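Local coordinates for protein cocosin 1 acidic chain (Cocos nucifera, PDB 5WPW) that serves as a hexameric 11S globulin that stores nutrients in the coconut seed and is a potential food allergen, at residues 5-10 against 324-329. The protein carries 2 engineered substitutions. Residues are numbered along the deposited sequence; the frame is centred on the assembly and turned at random.
Sequences IERLNA and DDRGET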
ATOM      1  N   ILE A   5     -23.426   9.005  26.620  1.00 53.69           N
ATOM      2  CA  ILE A   5     -23.112   9.825  27.778  1.00 53.56           C
ATOM      3  C   ILE A   5     -24.168  10.904  27.908  1.00 53.37           C
ATOM      4  O   ILE A   5     -24.418  11.658  26.960  1.00 51.71           O
ATOM      5  CB  ILE A   5     -21.709  10.442  27.657  1.00 56.41           C
ATOM      6  CG1 ILE A   5     -20.713   9.429  27.094  1.00 51.96           C
ATOM      7  CG2 ILE A   5     -21.241  10.953  29.005  1.00 57.91           C
ATOM      8  CD1 ILE A   5     -20.575   9.532  25.598  1.00 53.26           C
ATOM      9  N   GLU A   6     -24.792  10.976  29.084  1.00 55.16           N
ATOM     10  CA  GLU A   6     -25.758  12.037  29.344  1.00 56.67           C
ATOM     11  C   GLU A   6     -25.066  13.398  29.421  1.00 54.44           C
ATOM     12  O   GLU A   6     -25.498  14.355  28.767  1.00 52.57           O
ATOM     13  CB  GLU A   6     -26.536  11.733  30.630  1.00 56.53           C
ATOM     14  CG  GLU A   6     -27.712  12.669  30.908  1.00 57.89           C
ATOM     15  CD  GLU A   6     -28.694  12.757  29.752  1.00 60.27           C
ATOM     16  OE1 GLU A   6     -28.446  13.568  28.838  1.00 58.93           O
ATOM     17  OE2 GLU A   6     -29.716  12.029  29.759  1.00 61.35           O
ATOM     18  N   ARG A   7     -23.975  13.496  30.193  1.00 50.78           N
ATOM     19  CA  ARG A   7     -23.226  14.735  30.379  1.00 49.75           C
ATOM     20  C   ARG A   7     -21.728  14.462  30.339  1.00 48.11           C
ATOM     21  O   ARG A   7     -21.261  13.407  30.771  1.00 50.34           O
ATOM     22  CB  ARG A   7     -23.528  15.416  31.730  1.00 49.86           C
ATOM     23  CG  ARG A   7     -24.946  15.947  31.884  1.00 51.39           C
ATOM     24  CD  ARG A   7     -25.356  16.824  30.727  1.00 52.57           C
ATOM     25  NE  ARG A   7     -26.350  16.157  29.895  1.00 57.41           N
ATOM     26  CZ  ARG A   7     -27.081  16.765  28.967  1.00 52.90           C
ATOM     27  NH1 ARG A   7     -27.963  16.071  28.254  1.00 54.58           N
ATOM     28  NH2 ARG A   7     -26.937  18.070  28.756  1.00 49.55           N
ATOM     29  N   LEU A   8     -20.975  15.449  29.864  1.00 47.24           N
ATOM     30  CA  LEU A   8     -19.528  15.459  30.018  1.00 42.20           C
ATOM     31  C   LEU A   8     -19.130  16.356  31.187  1.00 48.13           C
ATOM     32  O   LEU A   8     -19.880  17.238  31.608  1.00 48.53           O
ATOM     33  CB  LEU A   8     -18.838  15.940  28.737  1.00 40.42           C
ATOM     34  CG  LEU A   8     -19.212  15.227  27.435  1.00 43.06           C
ATOM     35  CD1 LEU A   8     -18.716  16.027  26.244  1.00 37.81           C
ATOM     36  CD2 LEU A   8     -18.630  13.820  27.417  1.00 42.53           C
ATOM     37  N   ASN A   9     -17.930  16.128  31.713  1.00 48.57           N
ATOM     38  CA  ASN A   9     -17.392  17.039  32.715  1.00 47.53           C
ATOM     39  C   ASN A   9     -15.877  17.055  32.612  1.00 48.81           C
ATOM     40  O   ASN A   9     -15.257  16.105  32.125  1.00 49.17           O
ATOM     41  CB  ASN A   9     -17.834  16.660  34.143  1.00 50.82           C
ATOM     42  CG  ASN A   9     -17.553  15.215  34.475  1.00 51.21           C
ATOM     43  OD1 ASN A   9     -18.304  14.319  34.087  1.00 56.31           O
ATOM     44  ND2 ASN A   9     -16.469  14.976  35.206  1.00 50.99           N
ATOM     45  N   ALA A  10     -15.288  18.157  33.063  1.00 42.72           N
ATOM     46  CA  ALA A  10     -13.838  18.257  33.073  1.00 45.01           C
ATOM     47  C   ALA A  10     -13.271  17.309  34.121  1.00 43.42           C
ATOM     48  O   ALA A  10     -13.861  17.110  35.186  1.00 48.49           O
ATOM     49  CB  ALA A  10     -13.402  19.694  33.349  1.00 42.47           C
ATOM     50  N   ASP A 324     -24.405  17.249  21.394  1.00 28.58           N
ATOM     51  CA  ASP A 324     -24.475  15.867  20.897  1.00 32.31           C
ATOM     52  C   ASP A 324     -25.593  15.692  19.857  1.00 29.87           C
ATOM     53  O   ASP A 324     -26.216  16.665  19.404  1.00 32.34           O
ATOM     54  CB  ASP A 324     -24.603  14.875  22.070  1.00 31.74           C
ATOM     55  CG  ASP A 324     -26.008  14.790  22.662  1.00 41.50           C
ATOM     56  OD1 ASP A 324     -26.963  15.484  22.204  1.00 36.69           O
ATOM     57  OD2 ASP A 324     -26.137  14.000  23.620  1.00 37.12           O
ATOM     58  N   ASP A 325     -25.857  14.433  19.494  1.00 30.56           N
ATOM     59  CA  ASP A 325     -26.781  14.108  18.413  1.00 27.90           C
ATOM     60  C   ASP A 325     -28.234  14.309  18.799  1.00 37.11           C
ATOM     61  O   ASP A 325     -29.097  14.260  17.915  1.00 34.70           O
ATOM     62  CB  ASP A 325     -26.583  12.661  17.947  1.00 30.02           C
ATOM     63  CG  ASP A 325     -26.679  11.668  19.078  1.00 33.92           C
ATOM     64  OD1 ASP A 325     -26.052  11.913  20.124  1.00 31.71           O
ATOM     65  OD2 ASP A 325     -27.374  10.644  18.918  1.00 33.73           O
ATOM     66  N   ARG A 326     -28.514  14.495  20.086  1.00 39.65           N
ATOM     67  CA  ARG A 326     -29.819  14.905  20.587  1.00 40.40           C
ATOM     68  C   ARG A 326     -30.032  16.412  20.524  1.00 40.95           C
ATOM     69  O   ARG A 326     -31.105  16.885  20.908  1.00 43.71           O
ATOM     70  CB  ARG A 326     -29.990  14.425  22.035  1.00 41.31           C
ATOM     71  CG  ARG A 326     -29.977  12.902  22.206  1.00 45.38           C
ATOM     72  CD  ARG A 326     -30.142  12.481  23.665  1.00 46.67           C
ATOM     73  NE  ARG A 326     -29.365  13.335  24.566  1.00 51.21           N
ATOM     74  CZ  ARG A 326     -28.281  12.938  25.224  1.00 51.32           C
ATOM     75  NH1 ARG A 326     -27.839  11.694  25.075  1.00 53.01           N
ATOM     76  NH2 ARG A 326     -27.631  13.785  26.024  1.00 48.75           N
ATOM     77  N   GLY A 327     -29.058  17.184  20.047  1.00 36.16           N
ATOM     78  CA  GLY A 327     -29.165  18.623  20.179  1.00 40.61           C
ATOM     79  C   GLY A 327     -29.048  19.126  21.598  1.00 40.71           C
ATOM     80  O   GLY A 327     -29.322  20.306  21.851  1.00 43.92           O
ATOM     81  N   GLU A 328     -28.643  18.268  22.533  1.00 38.09           N
ATOM     82  CA  GLU A 328     -28.505  18.650  23.930  1.00 39.77           C
ATOM     83  C   GLU A 328     -27.116  19.205  24.220  1.00 39.78           C
ATOM     84  O   GLU A 328     -26.114  18.739  23.670  1.00 39.72           O
ATOM     85  CB  GLU A 328     -28.771  17.452  24.834  1.00 40.96           C
ATOM     86  CG  GLU A 328     -30.161  16.864  24.642  1.00 47.80           C
ATOM     87  CD  GLU A 328     -31.247  17.736  25.246  1.00 50.70           C
ATOM     88  OE1 GLU A 328     -31.030  18.260  26.361  1.00 51.57           O
ATOM     89  OE2 GLU A 328     -32.309  17.905  24.603  1.00 51.63           O
ATOM     90  N   THR A 329     -27.061  20.193  25.103  1.00 35.40           N
ATOM     91  CA  THR A 329     -25.784  20.707  25.582  1.00 38.36           C
ATOM     92  C   THR A 329     -25.205  19.696  26.555  1.00 38.54           C
ATOM     93  O   THR A 329     -25.730  19.524  27.655  1.00 41.80           O
ATOM     94  CB  THR A 329     -25.959  22.060  26.270  1.00 38.15           C
ATOM     95  OG1 THR A 329     -26.645  22.967  25.404  1.00 38.89           O
ATOM     96  CG2 THR A 329     -24.608  22.638  26.618  1.00 38.12           C
TER
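Two arginines from distant parts of the chain converge on one carboxylate oxygen, Glu6 OE1, where the N-terminal segment 5-10 meets segment 324-329, whose turn spans Asp324 to Gly327. Glu6 points away from that segment at its CB, but with CG anti to the backbone N (chi1 -172°) and a bend at chi2 its tip swings back. OE1 takes a nearly straight hydrogen bond, part of a salt bridge, from Arg7 NH1 (2.6 Å, 171°), in the plane of the Arg7 guanidinium, although overly close approaches make the exact place of that group less sure. The same oxygen lies 2.9 Å from Arg326 NH2 but well out of that guanidinium plane, so this second salt bridge rests on charge and not on a directed N-H. The two guanidiniums, their planes 29° apart, come within 3.2 Å between Arg7 NH1 and Arg326 NH2, a like-charge approach that the shared carboxylate probably offsets. Asp324 lies over one face of the Arg326 guanidinium, where OD2, its position less certain, forms a salt bridge with Arg326 NH2 by charge alone. Asp324 OD1 accepts from Arg326 N (2.8 Å) and also from the backbone N of Glu328, tying the acid to the turn that presents Arg326. Next along the chain, Leu8 packs on Val330 and Phe331 of strand 329-336. Asp325 bridges to Arg154 of the second subunit. A four-residue salt-bridge network thus joins the N-terminal segment to the hairpin 317-323/329-336 of the C-terminal cupin domain, whose type I beta turn carries an Asx turn at Asp324.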